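Long-range contacts in Non-reducing end beta-L-arabinofuranosidase (Bacteroides thetaiotaomicron, PDB 5MQO), which probably hydrolyses glycosidic bonds in complex plant pectin as a family GH127 enzyme, acting as an aceric acidase: residues S276-R284 with S359-Y367; M103-Y114 with L122-V133. All blocks are in the same frame, centred on the assembly; numbering follows the deposited sequence.

Overall arrangement
Both contacts lie in the GH127 catalytic domain, whose family belongs to the six-hairpin, (alpha/alpha)6-barrel class. Both helices of contact 2 precede the two segments of contact 1 in the chain. Contact 2 is a buried, apolar pairing of two consecutive helices. Contact 1 is a largely polar junction between two excursions from the helices: a loop leading to helix 297-314 and the strand 361-364 of a small two-stranded sheet. The centres of contact 1 and contact 2 are 36 Å apart, and the nearest atoms of contact 1 and contact 2 are about 13 Å apart, so the two do not touch; each centre lies well away from the middle of the chain, at 24 Å for contact 1 and 23 Å for contact 2.

Contact 1 of 2, residues S276-R284 with S359-Y367; sequences SGTDDNQDR and SIQKVHQSY
Gln361 reaches from strand 361-364 into loop 276-284 and plugs its amide into the backbone there. OE1 accepts the Asp279 N-H at 2.8 Å (N to OE1), in the plane of the amide carbonyl, while NE2 donates to a lone pair of Gly277 O at 3.2 Å. The two bonds, one at each end of the amide, fix its rotation; the chain extended beyond CG (chi2 171°) carries the group across to the loop.

Arg284 supplies the positive charge. End-on, its NH1 and NH2 converge on Ser359 O at 2.9 and 2.6 Å, with Ser359 O close to the guanidinium plane. Side-on, NE and NH2 form a salt bridge with the Asp279 carboxylate, met from above its plane, with NE to OD1 at 3.0 Å; OD2 also bonds to Ser349 OG of strand 347-349. One guanidinium face carries the Gln361 amide, stacked with the planes 7° apart.

Strand 361-364 pairs antiparallel with 347-349, and this two-stranded sheet meets a type I turn running from Asp279 to Gln282, in the loop between helices 258-270 and 297-314.

At the other end, Asp280 on that turn takes His364 twice. Its OD1 receives the backbone N of His364 at 3.0 Å from above the carboxylate plane, and ND1, at the ring edge, makes a bent, weak bond to OD2 at 2.8 Å. His296 meets the His364 ring edge-to-face.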
loop_
_atom_site.group_PDB
_atom_site.type_symbol
_atom_site.label_atom_id
_atom_site.label_comp_id
_atom_site.label_asym_id
_atom_site.label_seq_id
_atom_site.Cartn_x
_atom_site.Cartn_y
_atom_site.Cartn_z
ATOM N N SER A 276 -1.915 -24.858 -20.562
ATOM C CA SER A 276 -1.129 -24.863 -19.322
ATOM C C SER A 276 -0.660 -23.453 -18.854
ATOM O O SER A 276 0.539 -23.100 -18.796
ATOM C CB SER A 276 0.015 -25.885 -19.426
ATOM O OG SER A 276 0.538 -25.925 -20.744
ATOM N N GLY A 277 -1.655 -22.639 -18.533
ATOM C CA GLY A 277 -1.434 -21.537 -17.625
ATOM C C GLY A 277 -1.258 -22.090 -16.209
ATOM O O GLY A 277 -1.354 -23.295 -15.974
ATOM N N THR A 278 -0.992 -21.206 -15.258
ATOM C CA THR A 278 -0.633 -21.635 -13.943
ATOM C C THR A 278 -1.357 -20.805 -12.911
ATOM O O THR A 278 -1.658 -19.645 -13.144
ATOM C CB THR A 278 0.901 -21.559 -13.749
ATOM O OG1 THR A 278 1.405 -20.312 -14.207
ATOM C CG2 THR A 278 1.602 -22.653 -14.539
ATOM N N ASP A 279 -1.669 -21.418 -11.771
ATOM C CA ASP A 279 -2.165 -20.675 -10.615
ATOM C C ASP A 279 -1.179 -19.540 -10.281
ATOM O O ASP A 279 -1.554 -18.424 -10.007
ATOM C CB ASP A 279 -2.333 -21.614 -9.404
ATOM C CG ASP A 279 -3.426 -22.666 -9.600
ATOM O OD1 ASP A 279 -4.231 -22.522 -10.570
ATOM O OD2 ASP A 279 -3.463 -23.633 -8.765
ATOM N N ASP A 280 0.096 -19.855 -10.356
ATOM C CA ASP A 280 1.168 -18.940 -10.031
ATOM C C ASP A 280 1.117 -17.672 -10.859
ATOM O O ASP A 280 1.366 -16.604 -10.322
ATOM C CB ASP A 280 2.513 -19.648 -10.198
ATOM C CG ASP A 280 3.619 -18.965 -9.468
ATOM O OD1 ASP A 280 3.442 -18.497 -8.302
ATOM O OD2 ASP A 280 4.707 -18.935 -10.051
ATOM N N ASN A 281 0.748 -17.776 -12.140
ATOM C CA ASN A 281 0.444 -16.584 -12.964
ATOM C C ASN A 281 -1.067 -16.269 -13.106
ATOM O O ASN A 281 -1.470 -15.570 -14.056
ATOM C CB ASN A 281 1.124 -16.673 -14.337
ATOM C CG ASN A 281 1.028 -15.361 -15.122
ATOM O OD1 ASN A 281 1.235 -14.254 -14.581
ATOM N ND2 ASN A 281 0.673 -15.478 -16.413
ATOM N N GLN A 282 -1.882 -16.719 -12.140
ATOM C CA GLN A 282 -3.343 -16.531 -12.139
ATOM C C GLN A 282 -3.971 -16.741 -13.542
ATOM O O GLN A 282 -4.846 -15.963 -13.955
ATOM C CB GLN A 282 -3.717 -15.134 -11.620
ATOM C CG GLN A 282 -3.152 -14.726 -10.276
ATOM C CD GLN A 282 -1.640 -14.535 -10.243
ATOM O OE1 GLN A 282 -1.051 -13.937 -11.146
ATOM N NE2 GLN A 282 -0.999 -15.064 -9.196
ATOM N N ASP A 283 -3.506 -17.751 -14.290
ATOM C CA ASP A 283 -3.994 -17.958 -15.656
ATOM C C ASP A 283 -4.188 -19.433 -16.037
ATOM O O ASP A 283 -4.123 -19.761 -17.227
ATOM C CB ASP A 283 -3.143 -17.150 -16.704
ATOM C CG ASP A 283 -1.752 -17.769 -17.033
ATOM O OD1 ASP A 283 -1.301 -18.733 -16.366
ATOM O OD2 ASP A 283 -1.085 -17.258 -17.983
ATOM N N ARG A 284 -4.432 -20.304 -15.042
ATOM C CA ARG A 284 -4.782 -21.713 -15.293
ATOM C C ARG A 284 -6.184 -21.760 -15.898
ATOM O O ARG A 284 -6.433 -22.496 -16.857
ATOM C CB ARG A 284 -4.744 -22.580 -14.016
ATOM C CG ARG A 284 -4.823 -24.087 -14.283
ATOM C CD ARG A 284 -5.518 -24.895 -13.188
ATOM N NE ARG A 284 -4.694 -25.098 -11.984
ATOM C CZ ARG A 284 -3.949 -26.179 -11.702
ATOM N NH1 ARG A 284 -3.879 -27.195 -12.531
ATOM N NH2 ARG A 284 -3.250 -26.246 -10.563
ATOM N N SER A 359 -1.904 -32.003 -12.129
ATOM C CA SER A 359 -2.647 -30.768 -11.829
ATOM C C SER A 359 -2.032 -29.904 -10.720
ATOM O O SER A 359 -2.328 -28.706 -10.652
ATOM C CB SER A 359 -4.096 -31.087 -11.447
ATOM O OG SER A 359 -4.823 -31.549 -12.565
ATOM N N ILE A 360 -1.215 -30.502 -9.846
ATOM C CA ILE A 360 -0.574 -29.786 -8.734
ATOM C C ILE A 360 0.682 -29.052 -9.211
ATOM O O ILE A 360 1.652 -29.668 -9.631
ATOM C CB ILE A 360 -0.233 -30.733 -7.572
ATOM C CG1 ILE A 360 -1.511 -31.418 -7.079
ATOM C CG2 ILE A 360 0.438 -29.969 -6.427
ATOM C CD1 ILE A 360 -1.260 -32.580 -6.153
ATOM N N GLN A 361 0.660 -27.724 -9.137
ATOM C CA GLN A 361 1.736 -26.907 -9.687
ATOM C C GLN A 361 2.566 -26.284 -8.584
ATOM O O GLN A 361 2.088 -26.126 -7.478
ATOM C CB GLN A 361 1.141 -25.782 -10.504
ATOM C CG GLN A 361 0.380 -26.207 -11.751
ATOM C CD GLN A 361 -0.370 -25.053 -12.392
ATOM O OE1 GLN A 361 -0.489 -23.951 -11.819
ATOM N NE2 GLN A 361 -0.894 -25.300 -13.565
ATOM N N LYS A 362 3.805 -25.912 -8.892
ATOM C CA LYS A 362 4.590 -25.022 -8.017
ATOM C C LYS A 362 4.085 -23.565 -8.056
ATOM O O LYS A 362 3.634 -23.082 -9.089
ATOM C CB LYS A 362 6.093 -25.094 -8.330
ATOM C CG LYS A 362 6.749 -26.357 -7.771
ATOM C CD LYS A 362 7.995 -26.767 -8.537
ATOM C CE LYS A 362 9.055 -25.684 -8.482
ATOM N NZ LYS A 362 10.000 -25.827 -9.613
ATOM N N VAL A 363 4.150 -22.897 -6.897
ATOM C CA VAL A 363 3.945 -21.440 -6.782
ATOM C C VAL A 363 5.182 -20.841 -6.120
ATOM O O VAL A 363 6.023 -21.560 -5.594
ATOM C CB VAL A 363 2.655 -21.085 -5.996
ATOM C CG1 VAL A 363 1.454 -21.772 -6.617
ATOM C CG2 VAL A 363 2.740 -21.467 -4.518
ATOM N N HIS A 364 5.307 -19.526 -6.144
ATOM C CA HIS A 364 6.411 -18.855 -5.436
ATOM C C HIS A 364 6.033 -17.411 -5.105
ATOM O O HIS A 364 5.320 -16.784 -5.859
ATOM C CB HIS A 364 7.732 -18.932 -6.235
ATOM C CG HIS A 364 7.782 -18.025 -7.438
ATOM N ND1 HIS A 364 6.765 -17.957 -8.369
ATOM C CD2 HIS A 364 8.735 -17.157 -7.863
ATOM C CE1 HIS A 364 7.087 -17.092 -9.311
ATOM N NE2 HIS A 364 8.273 -16.585 -9.025
ATOM N N GLN A 365 6.499 -16.911 -3.966
ATOM C CA GLN A 365 6.250 -15.535 -3.533
ATOM C C GLN A 365 4.749 -15.337 -3.605
ATOM O O GLN A 365 4.223 -14.406 -4.240
ATOM C CB GLN A 365 7.039 -14.556 -4.404
ATOM C CG GLN A 365 8.415 -15.093 -4.807
ATOM C CD GLN A 365 9.430 -14.024 -5.150
ATOM O OE1 GLN A 365 9.086 -12.919 -5.542
ATOM N NE2 GLN A 365 10.698 -14.356 -4.984
ATOM N N SER A 366 4.082 -16.259 -2.916
ATOM C CA SER A 366 2.720 -16.631 -3.221
ATOM C C SER A 366 1.759 -16.740 -2.037
ATOM O O SER A 366 2.147 -17.031 -0.890
ATOM C CB SER A 366 2.728 -17.975 -3.958
ATOM O OG SER A 366 1.424 -18.478 -4.147
ATOM N N TYR A 367 0.479 -16.546 -2.368
ATOM C CA TYR A 367 -0.615 -16.822 -1.467
ATOM C C TYR A 367 -0.565 -18.298 -1.131
ATOM O O TYR A 367 -0.118 -19.071 -1.930
ATOM C CB TYR A 367 -1.954 -16.459 -2.136
ATOM C CG TYR A 367 -2.284 -14.980 -2.146
ATOM C CD1 TYR A 367 -2.527 -14.301 -0.949
ATOM C CD2 TYR A 367 -2.376 -14.245 -3.347
ATOM C CE1 TYR A 367 -2.836 -12.937 -0.926
ATOM C CE2 TYR A 367 -2.696 -12.884 -3.329
ATOM C CZ TYR A 367 -2.925 -12.236 -2.105
ATOM O OH TYR A 367 -3.241 -10.897 -2.026
#

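Contact 2 of 2, residues M103-Y114 with L122-V133; sequences MYKWMEGVASVY and LDKLMDNFIACV
Helices 103-114 and 122-133 pack as an antiparallel alpha-hairpin, their axes 10.0 Å apart at closest approach and their N-to-C directions 150° apart. Such helical hairpins are the building unit of the (alpha/alpha)6 barrel to which this catalytic family belongs. Near the middle Met107 CA and Met126 CA come within 7.2 Å, and no hydrogen bond links the two helices; the joint is apolar.

Met126 is the knob, set in a hole made by Met107, Val110, Ala111 and Tyr114. Its SD lies 3.5 Å from Ala111 CA, close in against the opposite helix. A bend at the last torsion (chi3 -72°) then turns CE over a face of the Tyr114 ring, 4.1 Å from the centroid, in a CH-pi contact. The same ring leans its CE1 on Asp123 CB and its CD1 on Leu122 CB, while the Asp123 carboxylate is engaged in a salt bridge with Lys210. Without the ring, as with an alanine here, the Met126 methyl would probably lose its aromatic cover and a gap would open beside Leu122 and Asp123.

Toward the other end Phe129 takes over. Met107 CB sits above one face of its ring, 4.2 Å from the centroid, and Met107 SD makes an oblique Met-aromatic approach, 3.6 Å from Phe129 CD2. Met103 brings its sulfur to the ring edge, a second Met-aromatic contact, and Tyr104 CD1 also meets that ring at an edge. Trp106 touches Leu125 through CH2, its NE1 being bonded to Leu63 O of helix 50-69 and its ring stacked on Trp67. Close to the Tyr114 end, Val110 CG1 faces Leu122 CD2, and the other methyl, Leu122 CD1, rests 3.8 Å from Val113 CG1.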
loop_
_atom_site.group_PDB
_atom_site.type_symbol
_atom_site.label_atom_id
_atom_site.label_comp_id
_atom_site.label_asym_id
_atom_site.label_seq_id
_atom_site.Cartn_x
_atom_site.Cartn_y
_atom_site.Cartn_z
ATOM N N MET A 103 14.172 3.295 -13.595
ATOM C CA MET A 103 14.341 4.731 -13.772
ATOM C C MET A 103 13.069 5.489 -14.070
ATOM O O MET A 103 12.945 6.639 -13.679
ATOM C CB MET A 103 15.295 5.003 -14.921
ATOM C CG MET A 103 16.726 4.593 -14.632
ATOM S SD MET A 103 17.918 5.516 -15.624
ATOM C CE MET A 103 17.259 5.253 -17.287
ATOM N N TYR A 104 12.161 4.857 -14.806
ATOM C CA TYR A 104 10.848 5.439 -15.094
ATOM C C TYR A 104 10.002 5.521 -13.843
ATOM O O TYR A 104 9.182 6.404 -13.743
ATOM C CB TYR A 104 10.074 4.618 -16.139
ATOM C CG TYR A 104 10.737 4.500 -17.494
ATOM C CD1 TYR A 104 11.204 5.623 -18.177
ATOM C CD2 TYR A 104 10.876 3.262 -18.111
ATOM C CE1 TYR A 104 11.796 5.509 -19.433
ATOM C CE2 TYR A 104 11.471 3.136 -19.363
ATOM C CZ TYR A 104 11.926 4.260 -20.024
ATOM O OH TYR A 104 12.516 4.117 -21.262
ATOM N N LYS A 105 10.163 4.567 -12.926
ATOM C CA LYS A 105 9.484 4.614 -11.618
ATOM C C LYS A 105 10.081 5.703 -10.760
ATOM O O LYS A 105 9.349 6.462 -10.179
ATOM C CB LYS A 105 9.496 3.249 -10.892
ATOM C CG LYS A 105 8.467 2.267 -11.463
ATOM C CD LYS A 105 8.475 0.905 -10.796
ATOM C CE LYS A 105 9.606 0.018 -11.308
ATOM N NZ LYS A 105 9.561 -1.372 -10.763
ATOM N N TRP A 106 11.412 5.765 -10.698
ATOM C CA TRP A 106 12.145 6.820 -9.990
ATOM C C TRP A 106 11.643 8.193 -10.428
ATOM O O TRP A 106 11.227 9.018 -9.607
ATOM C CB TRP A 106 13.660 6.689 -10.256
ATOM C CG TRP A 106 14.531 7.815 -9.670
ATOM C CD1 TRP A 106 15.003 7.907 -8.393
ATOM C CD2 TRP A 106 15.024 8.979 -10.350
ATOM N NE1 TRP A 106 15.743 9.042 -8.231
ATOM C CE2 TRP A 106 15.777 9.726 -9.411
ATOM C CE3 TRP A 106 14.894 9.474 -11.656
ATOM C CZ2 TRP A 106 16.412 10.941 -9.734
ATOM C CZ3 TRP A 106 15.529 10.691 -11.984
ATOM C CH2 TRP A 106 16.273 11.409 -11.017
ATOM N N MET A 107 11.681 8.396 -11.741
ATOM C CA MET A 107 11.306 9.643 -12.401
ATOM C C MET A 107 9.838 10.002 -12.121
ATOM O O MET A 107 9.510 11.154 -11.870
ATOM C CB MET A 107 11.616 9.493 -13.900
ATOM C CG MET A 107 10.825 10.333 -14.875
ATOM S SD MET A 107 11.471 11.986 -15.003
ATOM C CE MET A 107 9.952 12.738 -15.585
ATOM N N GLU A 108 8.970 9.005 -12.138
ATOM C CA GLU A 108 7.566 9.193 -11.779
ATOM C C GLU A 108 7.468 9.726 -10.353
ATOM O O GLU A 108 6.679 10.639 -10.055
ATOM C CB GLU A 108 6.814 7.870 -11.919
ATOM C CG GLU A 108 5.318 7.923 -11.677
ATOM C CD GLU A 108 4.637 6.551 -11.775
ATOM O OE1 GLU A 108 5.131 5.644 -12.533
ATOM O OE2 GLU A 108 3.596 6.389 -11.073
ATOM N N GLY A 109 8.285 9.148 -9.482
ATOM C CA GLY A 109 8.492 9.659 -8.143
ATOM C C GLY A 109 8.986 11.104 -8.094
ATOM O O GLY A 109 8.453 11.891 -7.318
ATOM N N VAL A 110 9.988 11.454 -8.906
ATOM C CA VAL A 110 10.482 12.832 -8.950
ATOM C C VAL A 110 9.334 13.792 -9.338
ATOM O O VAL A 110 9.143 14.817 -8.684
ATOM C CB VAL A 110 11.692 13.014 -9.916
ATOM C CG1 VAL A 110 12.030 14.479 -10.107
ATOM C CG2 VAL A 110 12.944 12.297 -9.414
ATOM N N ALA A 111 8.574 13.452 -10.381
ATOM C CA ALA A 111 7.425 14.258 -10.817
ATOM C C ALA A 111 6.351 14.393 -9.775
ATOM O O ALA A 111 5.628 15.374 -9.768
ATOM C CB ALA A 111 6.802 13.655 -12.066
ATOM N N SER A 112 6.204 13.373 -8.944
ATOM C CA SER A 112 5.133 13.315 -7.969
ATOM C C SER A 112 5.417 14.243 -6.811
ATOM O O SER A 112 4.518 14.912 -6.282
ATOM C CB SER A 112 4.989 11.868 -7.483
ATOM O OG SER A 112 4.585 11.022 -8.552
ATOM N N VAL A 113 6.685 14.218 -6.406
ATOM C CA VAL A 113 7.282 15.137 -5.441
ATOM C C VAL A 113 7.241 16.578 -5.936
ATOM O O VAL A 113 6.850 17.476 -5.201
ATOM C CB VAL A 113 8.746 14.720 -5.178
ATOM C CG1 VAL A 113 9.555 15.824 -4.496
ATOM C CG2 VAL A 113 8.779 13.435 -4.356
ATOM N N TYR A 114 7.672 16.792 -7.176
ATOM C CA TYR A 114 7.581 18.095 -7.830
ATOM C C TYR A 114 6.174 18.672 -7.804
ATOM O O TYR A 114 6.009 19.853 -7.545
ATOM C CB TYR A 114 8.088 18.019 -9.274
ATOM C CG TYR A 114 7.987 19.314 -10.031
ATOM C CD1 TYR A 114 8.999 20.275 -9.958
ATOM C CD2 TYR A 114 6.868 19.593 -10.802
ATOM C CE1 TYR A 114 8.884 21.480 -10.637
ATOM C CE2 TYR A 114 6.746 20.783 -11.488
ATOM C CZ TYR A 114 7.751 21.723 -11.415
ATOM O OH TYR A 114 7.609 22.891 -12.130
ATOM N N LEU A 122 14.256 20.173 -9.771
ATOM C CA LEU A 122 13.659 18.907 -10.226
ATOM C C LEU A 122 13.129 19.025 -11.661
ATOM O O LEU A 122 13.301 18.082 -12.448
ATOM C CB LEU A 122 12.546 18.417 -9.279
ATOM C CG LEU A 122 12.952 17.973 -7.862
ATOM C CD1 LEU A 122 11.755 17.361 -7.137
ATOM C CD2 LEU A 122 14.135 17.011 -7.851
ATOM N N ASP A 123 12.511 20.163 -12.002
ATOM C CA ASP A 123 11.896 20.328 -13.318
ATOM C C ASP A 123 12.940 20.216 -14.412
ATOM O O ASP A 123 12.678 19.632 -15.460
ATOM C CB ASP A 123 11.160 21.661 -13.440
ATOM C CG ASP A 123 10.228 21.719 -14.634
ATOM O OD1 ASP A 123 9.814 20.671 -15.164
ATOM O OD2 ASP A 123 9.892 22.829 -15.057
ATOM N N LYS A 124 14.130 20.745 -14.139
ATOM C CA LYS A 124 15.274 20.666 -15.059
ATOM C C LYS A 124 15.868 19.253 -15.142
ATOM O O LYS A 124 16.078 18.713 -16.244
ATOM C CB LYS A 124 16.336 21.703 -14.665
ATOM C CG LYS A 124 15.837 23.126 -14.915
ATOM C CD LYS A 124 16.449 24.193 -14.012
ATOM C CE LYS A 124 15.613 25.475 -14.062
ATOM N NZ LYS A 124 16.384 26.722 -13.782
ATOM N N LEU A 125 16.126 18.665 -13.977
ATOM C CA LEU A 125 16.504 17.252 -13.867
ATOM C C LEU A 125 15.529 16.303 -14.589
ATOM O O LEU A 125 15.941 15.266 -15.111
ATOM C CB LEU A 125 16.609 16.875 -12.394
ATOM C CG LEU A 125 16.781 15.410 -11.998
ATOM C CD1 LEU A 125 18.008 14.764 -12.627
ATOM C CD2 LEU A 125 16.851 15.341 -10.476
ATOM N N MET A 126 14.245 16.655 -14.616
ATOM C CA MET A 126 13.257 15.899 -15.402
ATOM C C MET A 126 13.406 16.118 -16.915
ATOM O O MET A 126 13.483 15.154 -17.688
ATOM C CB MET A 126 11.826 16.213 -14.926
ATOM C CG MET A 126 11.523 15.569 -13.571
ATOM S SD MET A 126 9.803 15.547 -13.058
ATOM C CE MET A 126 9.524 17.275 -12.667
ATOM N N ASP A 127 13.460 17.385 -17.322
ATOM C CA ASP A 127 13.677 17.757 -18.728
ATOM C C ASP A 127 14.909 17.118 -19.344
ATOM O O ASP A 127 14.899 16.813 -20.538
ATOM C CB ASP A 127 13.785 19.277 -18.890
ATOM C CG ASP A 127 12.433 19.978 -18.884
ATOM O OD1 ASP A 127 11.362 19.320 -18.957
ATOM O OD2 ASP A 127 12.453 21.218 -18.830
ATOM N N ASN A 128 15.956 16.918 -18.546
ATOM C CA ASN A 128 17.124 16.151 -19.009
ATOM C C ASN A 128 16.870 14.646 -19.131
ATOM O O ASN A 128 17.314 14.019 -20.086
ATOM C CB ASN A 128 18.360 16.420 -18.141
ATOM C CG ASN A 128 19.053 17.711 -18.528
ATOM O OD1 ASN A 128 19.286 17.960 -19.719
ATOM N ND2 ASN A 128 19.373 18.548 -17.536
ATOM N N PHE A 129 16.172 14.062 -18.168
ATOM C CA PHE A 129 15.828 12.643 -18.252
ATOM C C PHE A 129 14.978 12.381 -19.493
ATOM O O PHE A 129 15.255 11.464 -20.266
ATOM C CB PHE A 129 15.082 12.189 -16.997
ATOM C CG PHE A 129 14.774 10.726 -16.992
ATOM C CD1 PHE A 129 15.741 9.807 -16.608
ATOM C CD2 PHE A 129 13.530 10.260 -17.397
ATOM C CE1 PHE A 129 15.467 8.446 -16.616
ATOM C CE2 PHE A 129 13.256 8.903 -17.409
ATOM C CZ PHE A 129 14.225 7.994 -17.021
ATOM N N ILE A 130 13.971 13.230 -19.668
ATOM C CA ILE A 130 13.039 13.168 -20.793
ATOM C C ILE A 130 13.741 13.340 -22.164
ATOM O O ILE A 130 13.464 12.583 -23.101
ATOM C CB ILE A 130 11.928 14.226 -20.609
ATOM C CG1 ILE A 130 11.068 13.871 -19.393
ATOM C CG2 ILE A 130 11.055 14.348 -21.846
ATOM C CD1 ILE A 130 10.327 15.052 -18.799
ATOM N N ALA A 131 14.639 14.319 -22.285
ATOM C CA ALA A 131 15.424 14.508 -23.521
ATOM C C ALA A 131 16.146 13.239 -23.993
ATOM O O ALA A 131 16.167 12.952 -25.186
ATOM C CB ALA A 131 16.433 15.629 -23.335
ATOM N N CYS A 132 16.738 12.499 -23.053
ATOM C CA CYS A 132 17.409 11.222 -23.355
ATOM C C CYS A 132 16.428 10.156 -23.789
ATOM O O CYS A 132 16.722 9.367 -24.692
ATOM C CB CYS A 132 18.160 10.683 -22.139
ATOM S SG CYS A 132 19.460 11.751 -21.509
ATOM N N VAL A 133 15.280 10.111 -23.117
ATOM C CA VAL A 133 14.218 9.167 -23.465
ATOM C C VAL A 133 13.711 9.442 -24.886
ATOM O O VAL A 133 13.646 8.515 -25.702
ATOM C CB VAL A 133 13.054 9.220 -22.448
ATOM C CG1 VAL A 133 11.837 8.453 -22.951
ATOM C CG2 VAL A 133 13.490 8.663 -21.104
#